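Local atomic coordinates of chitin-binding type-4 domain-containing protein (Photorhabdus laumondii subsp. laumondii, PDB entry 6T5Z), a protein that probably cleaves chitin oxidatively as a copper-dependent lytic polysaccharide monooxygenase of the AA10 family. Residues Arg10-Cys14 with Ser15-Asn19; Cys25-Val28 with Lys29-Gln33. All coordinates share one frame; numbering follows the deposited sequence.

Contact 1: residues Arg10-Cys14 with Ser15-Asn19; sequences RAFLC and SAQGN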
loop_
_atom_site.group_PDB
_atom_site.type_symbol
_atom_site.label_atom_id
_atom_site.label_comp_id
_atom_site.label_asym_id
_atom_site.label_seq_id
_atom_site.Cartn_x
_atom_site.Cartn_y
_atom_site.Cartn_z
ATOM N N ARG A 10 4.188 -5.108 -0.298
ATOM C CA ARG A 10 3.969 -6.549 -0.249
ATOM C C ARG A 10 4.032 -7.148 -1.643
ATOM O O ARG A 10 4.665 -8.193 -1.852
ATOM C CB ARG A 10 2.622 -6.833 0.422
ATOM C CG ARG A 10 2.302 -8.322 0.630
ATOM C CD ARG A 10 0.918 -8.490 1.204
ATOM N NE ARG A 10 0.834 -7.992 2.569
ATOM C CZ ARG A 10 -0.294 -7.932 3.271
ATOM N NH1 ARG A 10 -1.439 -8.316 2.722
ATOM N NH2 ARG A 10 -0.288 -7.463 4.517
ATOM N N ALA A 11 3.404 -6.480 -2.623
ATOM C CA ALA A 11 3.467 -6.941 -4.007
ATOM C C ALA A 11 4.870 -6.806 -4.587
ATOM O O ALA A 11 5.332 -7.692 -5.329
ATOM C CB ALA A 11 2.462 -6.165 -4.861
ATOM N N PHE A 12 5.555 -5.700 -4.291
ATOM C CA PHE A 12 6.914 -5.524 -4.786
ATOM C C PHE A 12 7.819 -6.644 -4.301
ATOM O O PHE A 12 8.610 -7.197 -5.074
ATOM C CB PHE A 12 7.474 -4.165 -4.353
ATOM C CG PHE A 12 8.954 -4.029 -4.597
ATOM C CD1 PHE A 12 9.447 -3.949 -5.896
ATOM C CD2 PHE A 12 9.854 -4.035 -3.545
ATOM C CE1 PHE A 12 10.800 -3.836 -6.134
ATOM C CE2 PHE A 12 11.220 -3.932 -3.779
ATOM C CZ PHE A 12 11.686 -3.817 -5.079
ATOM N N LEU A 13 7.704 -7.006 -3.023
ATOM C CA LEU A 13 8.556 -8.053 -2.473
ATOM C C LEU A 13 8.228 -9.420 -3.061
ATOM O O LEU A 13 9.076 -10.318 -3.021
ATOM C CB LEU A 13 8.428 -8.083 -0.948
ATOM C CG LEU A 13 8.907 -6.818 -0.229
ATOM C CD1 LEU A 13 8.702 -6.975 1.257
ATOM C CD2 LEU A 13 10.357 -6.521 -0.539
ATOM N N CYS A 14 7.029 -9.593 -3.614
ATOM C CA CYS A 14 6.708 -10.815 -4.345
ATOM C C CYS A 14 7.455 -10.907 -5.666
ATOM O O CYS A 14 7.650 -12.012 -6.179
ATOM C CB CYS A 14 5.209 -10.882 -4.637
ATOM S SG CYS A 14 4.098 -11.101 -3.247
ATOM N N SER A 15 7.890 -9.778 -6.221
ATOM C CA SER A 15 8.390 -9.730 -7.584
ATOM C C SER A 15 9.861 -10.132 -7.656
ATOM O O SER A 15 10.585 -10.176 -6.653
ATOM C CB SER A 15 8.203 -8.325 -8.173
ATOM O OG SER A 15 9.111 -7.413 -7.579
ATOM N N ALA A 16 10.303 -10.403 -8.888
ATOM C CA ALA A 16 11.709 -10.702 -9.120
ATOM C C ALA A 16 12.594 -9.550 -8.671
ATOM O O ALA A 16 13.611 -9.766 -7.996
ATOM C CB ALA A 16 11.945 -11.029 -10.596
ATOM N N GLN A 17 12.206 -8.309 -8.998
ATOM C CA GLN A 17 13.002 -7.173 -8.553
ATOM C C GLN A 17 12.970 -7.006 -7.038
ATOM O O GLN A 17 13.898 -6.416 -6.479
ATOM C CB GLN A 17 12.549 -5.888 -9.242
ATOM C CG GLN A 17 13.607 -4.785 -9.211
ATOM C CD GLN A 17 13.385 -3.718 -10.278
ATOM O OE1 GLN A 17 12.256 -3.295 -10.521
ATOM N NE2 GLN A 17 14.468 -3.293 -10.931
ATOM N N GLY A 18 11.939 -7.523 -6.362
ATOM C CA GLY A 18 11.933 -7.584 -4.911
ATOM C C GLY A 18 12.665 -8.788 -4.360
ATOM O O GLY A 18 12.682 -9.010 -3.146
ATOM N N ASN A 19 13.255 -9.577 -5.262
ATOM C CA ASN A 19 14.004 -10.799 -4.952
ATOM C C ASN A 19 13.185 -11.814 -4.159
ATOM O O ASN A 19 13.721 -12.568 -3.334
ATOM C CB ASN A 19 15.315 -10.462 -4.255
ATOM C CG ASN A 19 16.336 -9.919 -5.232
ATOM O OD1 ASN A 19 16.561 -10.504 -6.301
ATOM N ND2 ASN A 19 16.930 -8.794 -4.899
#
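Phe12 and Ser15 meet where the short helix 10-14 runs out into a type I beta turn, Ala16 to Asn19, and the carbonyl oxygen of Phe12 is the focus of the junction. Two donors of one residue grip it. The hydroxyl Ser15 OG reaches Phe12 O at 2.6 Å, in the carbonyl plane and on a lone pair, while the amide Ser15 N bonds to Phe12 O at 2.9 Å from well above that plane. With chi1 at 72°, Ser15 OG is tucked between its own backbone N and carbonyl carbon, which turns it back toward the helix. The same hydroxyl also accepts Gly18 N at 3.1 Å, making an ST motif, and so it ties the helix end directly to the turn.

This is the tight part. Buried Gly18 lies directly against the helix, its CA 3.3 Å from Phe12 O in a CA-H...O contact. The Phe12 ring swings out over the turn because CG lies opposite the backbone N (chi1 169°), and Gly18 CA sits over one face as a CH-pi contact, 4.0 Å from the centroid, 20° off the normal and displaced toward the rim. Behind the junction, the salt bridge from Arg10 to Asp168 and the packing of Ala11 on Gln165 set the helix on strand 161-172, and the Cys14-Cys25 disulfide joins its end to the following loop.

The outer side is looser. Exposed Gln17 has a weak bond from OE1 to Tyr3 OH, and it meets the partly exposed Phe12 ring mainly through its carbonyl, Gln17 O lying 3.7 Å from Phe12 CZ.

Contact 2: residues Cys25-Val28 with Lys29-Gln33; sequences CGLV and KYEPQ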
loop_
_atom_site.group_PDB
_atom_site.type_symbol
_atom_site.label_atom_id
_atom_site.label_comp_id
_atom_site.label_asym_id
_atom_site.label_seq_id
_atom_site.Cartn_x
_atom_site.Cartn_y
_atom_site.Cartn_z
ATOM N N CYS A 25 2.706 -15.859 -4.172
ATOM C CA CYS A 25 1.900 -14.669 -4.416
ATOM C C CYS A 25 1.059 -14.756 -5.684
ATOM O O CYS A 25 0.344 -13.797 -5.999
ATOM C CB CYS A 25 2.807 -13.444 -4.517
ATOM S SG CYS A 25 3.835 -13.114 -3.080
ATOM N N GLY A 26 1.147 -15.854 -6.430
ATOM C CA GLY A 26 0.406 -15.936 -7.676
ATOM C C GLY A 26 0.896 -14.913 -8.688
ATOM O O GLY A 26 2.066 -14.522 -8.709
ATOM N N LEU A 27 -0.042 -14.441 -9.514
ATOM C CA LEU A 27 0.307 -13.540 -10.609
ATOM C C LEU A 27 0.891 -12.217 -10.124
ATOM O O LEU A 27 1.611 -11.572 -10.892
ATOM C CB LEU A 27 -0.925 -13.266 -11.476
ATOM C CG LEU A 27 -0.658 -12.533 -12.785
ATOM C CD1 LEU A 27 0.218 -13.363 -13.717
ATOM C CD2 LEU A 27 -1.978 -12.179 -13.457
ATOM N N VAL A 28 0.611 -11.813 -8.875
ATOM C CA VAL A 28 1.160 -10.572 -8.310
ATOM C C VAL A 28 2.648 -10.455 -8.607
ATOM O O VAL A 28 3.154 -9.381 -8.969
ATOM C CB VAL A 28 0.910 -10.523 -6.789
ATOM C CG1 VAL A 28 1.715 -9.417 -6.155
ATOM C CG2 VAL A 28 -0.542 -10.335 -6.486
ATOM N N LYS A 29 3.367 -11.565 -8.442
ATOM C CA LYS A 29 4.806 -11.612 -8.669
ATOM C C LYS A 29 5.198 -10.953 -9.984
ATOM O O LYS A 29 6.229 -10.276 -10.065
ATOM C CB LYS A 29 5.274 -13.065 -8.654
ATOM C CG LYS A 29 6.705 -13.217 -9.078
ATOM C CD LYS A 29 7.172 -14.644 -8.915
ATOM C CE LYS A 29 8.564 -14.828 -9.471
ATOM N NZ LYS A 29 8.986 -16.260 -9.356
ATOM N N TYR A 30 4.374 -11.118 -11.022
ATOM C CA TYR A 30 4.754 -10.710 -12.364
ATOM C C TYR A 30 4.154 -9.375 -12.783
ATOM O O TYR A 30 4.503 -8.866 -13.852
ATOM C CB TYR A 30 4.357 -11.799 -13.359
ATOM C CG TYR A 30 4.992 -13.114 -12.986
ATOM C CD1 TYR A 30 6.343 -13.318 -13.174
ATOM C CD2 TYR A 30 4.254 -14.127 -12.382
ATOM C CE1 TYR A 30 6.944 -14.510 -12.806
ATOM C CE2 TYR A 30 4.847 -15.322 -12.004
ATOM C CZ TYR A 30 6.195 -15.503 -12.231
ATOM O OH TYR A 30 6.824 -16.679 -11.865
ATOM N N GLU A 31 3.279 -8.789 -11.975
ATOM C CA GLU A 31 2.739 -7.457 -12.270
ATOM C C GLU A 31 2.327 -6.748 -10.985
ATOM O O GLU A 31 1.150 -6.422 -10.769
ATOM C CB GLU A 31 1.587 -7.560 -13.255
ATOM C CG GLU A 31 0.645 -8.656 -12.958
ATOM C CD GLU A 31 -0.330 -8.826 -14.079
ATOM O OE1 GLU A 31 0.122 -8.793 -15.243
ATOM O OE2 GLU A 31 -1.543 -8.953 -13.803
ATOM N N PRO A 32 3.303 -6.437 -10.129
ATOM C CA PRO A 32 3.011 -5.666 -8.911
ATOM C C PRO A 32 2.500 -4.274 -9.198
ATOM O O PRO A 32 1.975 -3.634 -8.280
ATOM C CB PRO A 32 4.368 -5.621 -8.203
ATOM C CG PRO A 32 5.374 -5.729 -9.364
ATOM C CD PRO A 32 4.751 -6.627 -10.353
ATOM N N GLN A 33 2.642 -3.792 -10.434
ATOM C CA GLN A 33 2.197 -2.469 -10.868
ATOM C C GLN A 33 0.712 -2.405 -11.182
ATOM O O GLN A 33 0.210 -1.311 -11.508
ATOM C CB GLN A 33 2.978 -2.026 -12.121
ATOM C CG GLN A 33 2.634 -2.771 -13.456
ATOM C CD GLN A 33 3.503 -4.030 -13.687
ATOM O OE1 GLN A 33 4.055 -4.587 -12.741
ATOM N NE2 GLN A 33 3.635 -4.458 -14.949
#
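Leu27 and Tyr30 set the pattern of this 3-10 turn, residues 27-30, in the loop leading to strand 36-38: Tyr30 N donates to Leu27 O at 2.8 Å. The same i to i+3 spacing gives the bond from Lys29 N to Gly26 O and the one from Glu31 N to Val28 O at 3.1 Å, so three successive carbonyls are each met by an amide. Glu31 N also makes a weak hydrogen bond to Leu27 O, which thus has a second donor beside Tyr30 N. Val28 O then faces Pro32, and the ring carbon Pro32 CD packs 3.5 Å from Val28 O.

Among the side chains, Leu27 and Glu31 cross at a slant. The carboxylate oxygen Glu31 OE2 lies 3.3 Å from the methyl Leu27 CD2, a polar group laid against an apolar one. Glu31 gets there by a first torsion of 44°, which brings CG back over Leu27 O. On another flank the extended Lys29 chain runs over one face of the Tyr30 ring, Lys29 CG 3.8 Å from the plane and over its centre. Its ammonium gives a weak bond to Tyr30 OH and has a long, weak ion pair with Glu20. Val28 packs on Ala11 and Cys14, setting the turn against helix 10-14.

The turn is therefore fixed by three i to i+3 backbone bonds, and Pro32, with no N-H to donate, ends the series.

How the contacts relate
The two contacts follow one another along the chain and lie on the same side of the molecule, with centres about 8 Å apart. Contact 1 is the more buried; contact 2 is only partly so, and the side chain of its Leu27 lies about 5 Å from a bound copper ion. The Cys14-Cys25 disulfide (SG to SG 2.0 Å) staples them together, and packing of Ala11 CB on Val28 CG1 at 3.6 Å adds an apolar join. Both use backbone bonds three residues apart, but 10-19 recruits a serine hydroxyl and an aromatic ring on glycine, whereas 25-33 relies on main-chain amides, with partly exposed Lys29 and Glu31 at its edges.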